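Local coordinates for protein alanyl-tRNA synthetase (PDB 3G98) that attaches alanine to its tRNA and uses its C-Ala domain, the part crystallised here, to bring editing and aminoacylation together on one tRNA, at residues Ile50-Gly55 with Glu68-Val73; Lys75-Gly80 with Pro99-Leu104. One frame throughout, in Å; residues are numbered along the deposited sequence.

Contact 1 of 2, residues Ile50-Gly55 with Glu68-Val73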
loop_
_atom_site.group_PDB
_atom_site.type_symbol
_atom_site.label_atom_id
_atom_site.label_comp_id
_atom_site.label_asym_id
_atom_site.label_seq_id
_atom_site.Cartn_x
_atom_site.Cartn_y
_atom_site.Cartn_z
ATOM N N ILE A 50 12.111 3.311 -4.289
ATOM C CA ILE A 50 11.076 2.428 -3.783
ATOM C C ILE A 50 9.779 2.561 -4.604
ATOM O O ILE A 50 9.316 3.662 -4.909
ATOM C CB ILE A 50 10.830 2.658 -2.263
ATOM C CG1 ILE A 50 9.760 1.713 -1.721
ATOM C CG2 ILE A 50 10.443 4.124 -1.981
ATOM C CD1 ILE A 50 9.778 1.622 -0.197
ATOM N N ASN A 51 9.227 1.422 -4.988
ATOM C CA ASN A 51 7.945 1.378 -5.677
ATOM C C ASN A 51 6.934 0.792 -4.705
ATOM O O ASN A 51 7.267 -0.107 -3.944
ATOM C CB ASN A 51 8.055 0.514 -6.942
ATOM C CG ASN A 51 6.775 0.505 -7.763
ATOM O OD1 ASN A 51 5.816 -0.188 -7.431
ATOM N ND2 ASN A 51 6.765 1.267 -8.856
ATOM N N PHE A 52 5.707 1.302 -4.725
ATOM C CA PHE A 52 4.730 0.866 -3.743
ATOM C C PHE A 52 3.311 0.786 -4.313
ATOM O O PHE A 52 2.963 1.487 -5.266
ATOM C CB PHE A 52 4.775 1.770 -2.500
ATOM C CG PHE A 52 4.729 3.230 -2.812
ATOM C CD1 PHE A 52 5.898 3.928 -3.119
ATOM C CD2 PHE A 52 3.517 3.909 -2.832
ATOM C CE1 PHE A 52 5.869 5.272 -3.421
ATOM C CE2 PHE A 52 3.472 5.264 -3.144
ATOM C CZ PHE A 52 4.654 5.948 -3.441
ATOM N N VAL A 53 2.505 -0.077 -3.709
ATOM C CA VAL A 53 1.153 -0.334 -4.178
ATOM C C VAL A 53 0.200 -0.399 -2.988
ATOM O O VAL A 53 0.547 -0.920 -1.924
ATOM C CB VAL A 53 1.071 -1.687 -4.909
ATOM C CG1 VAL A 53 -0.391 -2.046 -5.234
ATOM C CG2 VAL A 53 1.949 -1.688 -6.181
ATOM N N ILE A 54 -0.997 0.125 -3.185
ATOM C CA ILE A 54 -2.092 -0.048 -2.237
ATOM C C ILE A 54 -3.216 -0.739 -2.986
ATOM O O ILE A 54 -3.663 -0.257 -4.030
ATOM C CB ILE A 54 -2.612 1.304 -1.697
ATOM C CG1 ILE A 54 -1.516 2.057 -0.941
ATOM C CG2 ILE A 54 -3.828 1.080 -0.781
ATOM C CD1 ILE A 54 -1.402 1.675 0.500
ATOM N N GLY A 55 -3.637 -1.891 -2.476
ATOM C CA GLY A 55 -4.799 -2.591 -3.022
ATOM C C GLY A 55 -5.785 -2.827 -1.901
ATOM O O GLY A 55 -5.387 -3.160 -0.787
ATOM N N GLU A 68 -6.674 8.168 -2.797
ATOM C CA GLU A 68 -6.290 9.147 -1.788
ATOM C C GLU A 68 -5.079 8.647 -1.014
ATOM O O GLU A 68 -4.081 9.349 -0.861
ATOM C CB GLU A 68 -7.431 9.378 -0.796
ATOM C CG GLU A 68 -8.735 9.837 -1.415
ATOM C CD GLU A 68 -9.793 10.104 -0.367
ATOM O OE1 GLU A 68 -9.423 10.497 0.760
ATOM O OE2 GLU A 68 -10.992 9.926 -0.674
ATOM N N VAL A 69 -5.190 7.421 -0.531
ATOM C CA VAL A 69 -4.208 6.839 0.369
ATOM C C VAL A 69 -2.830 6.674 -0.278
ATOM O O VAL A 69 -1.811 6.811 0.390
ATOM C CB VAL A 69 -4.712 5.485 0.895
ATOM C CG1 VAL A 69 -3.703 4.876 1.852
ATOM C CG2 VAL A 69 -6.048 5.670 1.590
ATOM N N ILE A 70 -2.800 6.378 -1.570
ATOM C CA ILE A 70 -1.518 6.178 -2.246
ATOM C C ILE A 70 -0.720 7.479 -2.199
ATOM O O ILE A 70 0.486 7.472 -2.017
ATOM C CB ILE A 70 -1.691 5.678 -3.695
ATOM C CG1 ILE A 70 -0.367 5.138 -4.253
ATOM C CG2 ILE A 70 -2.262 6.772 -4.596
ATOM C CD1 ILE A 70 0.074 3.818 -3.645
ATOM N N ARG A 71 -1.409 8.604 -2.331
ATOM C CA ARG A 71 -0.739 9.895 -2.311
ATOM C C ARG A 71 -0.232 10.270 -0.923
ATOM O O ARG A 71 0.803 10.939 -0.794
ATOM C CB ARG A 71 -1.672 10.983 -2.843
ATOM C CG ARG A 71 -1.927 10.875 -4.342
ATOM C CD ARG A 71 -3.041 11.813 -4.758
ATOM N NE ARG A 71 -3.079 11.977 -6.206
ATOM C CZ ARG A 71 -3.758 11.191 -7.033
ATOM N NH1 ARG A 71 -3.733 11.424 -8.342
ATOM N NH2 ARG A 71 -4.465 10.176 -6.551
ATOM N N GLU A 72 -0.954 9.840 0.110
ATOM C CA GLU A 72 -0.543 10.096 1.498
ATOM C C GLU A 72 0.718 9.318 1.895
ATOM O O GLU A 72 1.668 9.900 2.428
ATOM C CB GLU A 72 -1.698 9.828 2.468
ATOM C CG GLU A 72 -2.879 10.782 2.235
ATOM C CD GLU A 72 -4.114 10.449 3.055
ATOM O OE1 GLU A 72 -4.807 9.463 2.722
ATOM O OE2 GLU A 72 -4.406 11.194 4.017
ATOM N N VAL A 73 0.734 8.009 1.645
ATOM C CA VAL A 73 1.955 7.238 1.879
ATOM C C VAL A 73 3.055 7.641 0.895
ATOM O O VAL A 73 4.246 7.652 1.239
ATOM C CB VAL A 73 1.721 5.698 1.859
ATOM C CG1 VAL A 73 0.667 5.309 2.897
ATOM C CG2 VAL A 73 1.330 5.200 0.467
#
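Apolar packing carries the whole contact between strand residues 50-55 and helix residues 68-73, and every touching residue is buried. The short segments run nearly antiparallel, at 148°, with their axes 8.6 Å apart. Ile70 CD1 is the central methyl. It meets Phe52 and Ile54, the two strand residues that point to the helix.

The aromatic part comes first. Ile70 CD1 lies at the ring edge of Phe52, near the ring plane, 3.5 Å from Phe52 CD2. It is thus not a CH-pi contact over a face. Phe52 CG stands in the crowded position between backbone N and carbonyl carbon (chi1 50°), and this turns the ring toward the helix. Val73 CG2 packs more loosely on the same ring, 4.2 Å from Phe52 CD2.

The aliphatic part follows. Ile54 and Ile70 lie alongside each other, pointing opposite ways, and Ile54 CG1 comes 3.6 Å from Ile70 CD1. Ile70 CG1 is anti to its backbone N (chi1 -165°), and this torsion with the bend at chi2 brings CD1 between Phe52 and Ile54. Ile54 CD1 reaches farther along the helix. The Ile54 side chain runs roughly perpendicular to that of Val69, with Ile54 CD1 4.2 Å from Val69 CG1. Leu105 of helix 98-110 packs on both Ile54 and Val69.

The polar backbone of the strand is spent inside the sheet. Asn51 and Val53 bond to Ser44 and Ile42, while Phe52 and Ile54 bond to Gly90 and Ala88. Asn51 and Val53 place their side chains on helix 21-31, on the other face of the sheet. The arrangement is that of an alpha/beta domain: a central strand of a mixed sheet with helices packed on both faces, here in the DHHA1-family C-Ala domain.

Contact 2 of 2, residues Lys75-Gly80 with Pro99-Leu104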
loop_
_atom_site.group_PDB
_atom_site.type_symbol
_atom_site.label_atom_id
_atom_site.label_comp_id
_atom_site.label_asym_id
_atom_site.label_seq_id
_atom_site.Cartn_x
_atom_site.Cartn_y
_atom_site.Cartn_z
ATOM N N LYS A 75 3.706 10.621 -0.219
ATOM C CA LYS A 75 4.383 11.803 0.316
ATOM C C LYS A 75 5.505 11.424 1.286
ATOM O O LYS A 75 6.614 11.957 1.203
ATOM C CB LYS A 75 3.380 12.735 1.003
ATOM C CG LYS A 75 4.026 13.892 1.737
ATOM C CD LYS A 75 2.970 14.871 2.212
ATOM C CE LYS A 75 3.600 16.133 2.776
ATOM N NZ LYS A 75 2.544 17.119 3.107
ATOM N N VAL A 76 5.209 10.506 2.202
ATOM C CA VAL A 76 6.195 10.017 3.172
ATOM C C VAL A 76 7.400 9.358 2.489
ATOM O O VAL A 76 8.549 9.518 2.920
ATOM C CB VAL A 76 5.537 9.043 4.178
ATOM C CG1 VAL A 76 6.572 8.398 5.070
ATOM C CG2 VAL A 76 4.486 9.782 5.010
ATOM N N LEU A 77 7.138 8.648 1.399
ATOM C CA LEU A 77 8.179 7.932 0.670
ATOM C C LEU A 77 8.854 8.821 -0.380
ATOM O O LEU A 77 9.602 8.327 -1.225
ATOM C CB LEU A 77 7.586 6.674 0.020
ATOM C CG LEU A 77 7.065 5.637 1.017
ATOM C CD1 LEU A 77 6.407 4.478 0.277
ATOM C CD2 LEU A 77 8.218 5.130 1.884
ATOM N N LYS A 78 8.598 10.128 -0.301
ATOM C CA LYS A 78 9.144 11.110 -1.239
ATOM C C LYS A 78 8.804 10.709 -2.670
ATOM O O LYS A 78 9.683 10.596 -3.532
ATOM C CB LYS A 78 10.661 11.262 -1.050
ATOM C CG LYS A 78 11.065 11.670 0.371
ATOM C CD LYS A 78 10.562 13.070 0.697
ATOM C CE LYS A 78 11.119 13.567 2.025
ATOM N NZ LYS A 78 10.717 14.993 2.252
ATOM N N GLY A 79 7.516 10.467 -2.903
ATOM C CA GLY A 79 7.036 10.071 -4.215
ATOM C C GLY A 79 5.571 10.415 -4.420
ATOM O O GLY A 79 4.968 11.142 -3.627
ATOM N N GLY A 80 4.999 9.894 -5.497
ATOM C CA GLY A 80 3.614 10.185 -5.827
ATOM C C GLY A 80 2.833 8.906 -5.937
ATOM O O GLY A 80 3.140 7.929 -5.259
ATOM N N PRO A 99 8.692 2.150 7.149
ATOM C CA PRO A 99 8.050 2.006 8.460
ATOM C C PRO A 99 7.182 3.218 8.829
ATOM O O PRO A 99 6.095 3.061 9.393
ATOM C CB PRO A 99 9.236 1.865 9.418
ATOM C CG PRO A 99 10.340 1.323 8.577
ATOM C CD PRO A 99 10.152 1.957 7.226
ATOM N N GLU A 100 7.660 4.417 8.509
ATOM C CA GLU A 100 6.918 5.641 8.790
ATOM C C GLU A 100 5.648 5.729 7.923
ATOM O O GLU A 100 4.594 6.195 8.378
ATOM C CB GLU A 100 7.815 6.859 8.578
ATOM C CG GLU A 100 8.901 7.051 9.650
ATOM C CD GLU A 100 10.030 6.012 9.622
ATOM O OE1 GLU A 100 10.267 5.359 8.579
ATOM O OE2 GLU A 100 10.695 5.850 10.667
ATOM N N ALA A 101 5.746 5.273 6.680
ATOM C CA ALA A 101 4.573 5.217 5.798
ATOM C C ALA A 101 3.525 4.243 6.344
ATOM O O ALA A 101 2.316 4.509 6.267
ATOM C CB ALA A 101 4.985 4.821 4.373
ATOM N N VAL A 102 3.989 3.117 6.893
ATOM C CA VAL A 102 3.081 2.118 7.470
ATOM C C VAL A 102 2.367 2.695 8.686
ATOM O O VAL A 102 1.147 2.532 8.838
ATOM C CB VAL A 102 3.813 0.814 7.868
ATOM C CG1 VAL A 102 2.887 -0.086 8.702
ATOM C CG2 VAL A 102 4.300 0.078 6.626
ATOM N N LYS A 103 3.121 3.378 9.541
ATOM C CA LYS A 103 2.528 4.024 10.711
ATOM C C LYS A 103 1.416 4.995 10.302
ATOM O O LYS A 103 0.318 4.965 10.871
ATOM C CB LYS A 103 3.610 4.734 11.529
ATOM C CG LYS A 103 3.150 5.273 12.873
ATOM C CD LYS A 103 4.331 5.854 13.657
ATOM C CE LYS A 103 4.753 7.212 13.089
ATOM N NZ LYS A 103 6.037 7.720 13.654
ATOM N N LEU A 104 1.697 5.837 9.306
ATOM C CA LEU A 104 0.704 6.770 8.767
ATOM C C LEU A 104 -0.538 6.052 8.236
ATOM O O LEU A 104 -1.658 6.474 8.499
ATOM C CB LEU A 104 1.310 7.645 7.656
ATOM C CG LEU A 104 0.348 8.630 6.959
ATOM C CD1 LEU A 104 -0.311 9.560 7.965
ATOM C CD2 LEU A 104 1.055 9.448 5.896
#
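Val76 O, a carbonyl at the end of helix 66-76, is gripped by one hydrogen bond, from Lys97 NZ. A positive charge there would suit the carbonyl end of a helix. One turn back, Lys75 O takes a bond from Lys78 N at 3.1 Å. That bond belongs to the Schellman motif that ends the helix, with Lys78 at positive phi as its C-prime residue.

Between the segments the contact is apolar, and Val76 carries most of it. Its two methyls divide the work. Val76 CG1 is anti to the backbone N (chi1 173°) and rests on the backbone of the facing helix, 3.6 Å from Ala101 N. Val76 CG1 also lies 4.0 Å from Ala101 CB. The other methyl meets the tip of Leu104, with Val76 CG2 3.6 Å from Leu104 CD2, and the two side chains meet at a slant. Leu104 CG is anti to its own backbone N (chi1 177°), which extends the side chain to reach that methyl.

Ala101, with only a methyl as side chain, sits at the closest backbone approach, where Ala101 CA lies 5.7 Å from Val76 CA. Its methyl is shared with Leu77, and Leu77 CG lies 4.0 Å from Ala101 CB. Glu100 meets Val76 CG1 with its CB and its carbonyl carbon. Its chain bends at chi2 (70°), and its carboxylate leads away from the contact.

The join thus sets the C-terminal end of helix 66-76 against the early turns of helix 98-110. Helix 98-110 packs on strand 38-46, whose Phe41 touches Ala101 and Val102. Beyond the end of helix 66-76, the chain makes backbone bonds from Leu77 and Lys78 to Ala94 and Lys93, and from Gly80 to Gly91 of strand 87-92.

In the fold
Both contacts use helix 66-76, and their centres lie 8 Å apart. Contact 1 packs the helix on strand 49-56 near the middle of the chain and is fully buried. Contact 2 joins the C-terminal end of the same helix to helix 98-110 and lies farther out, partly buried, with Glu100 exposed at its margin. Both are apolar. The inner one includes an aromatic ring, while the outer one is aliphatic and has a valine methyl resting on helix backbone as well. They meet directly: Phe52 CD1 lies 3.5 Å from Leu77 CD1, and Val73 CG1 packs near Ala101 O. The two contacts therefore adjoin.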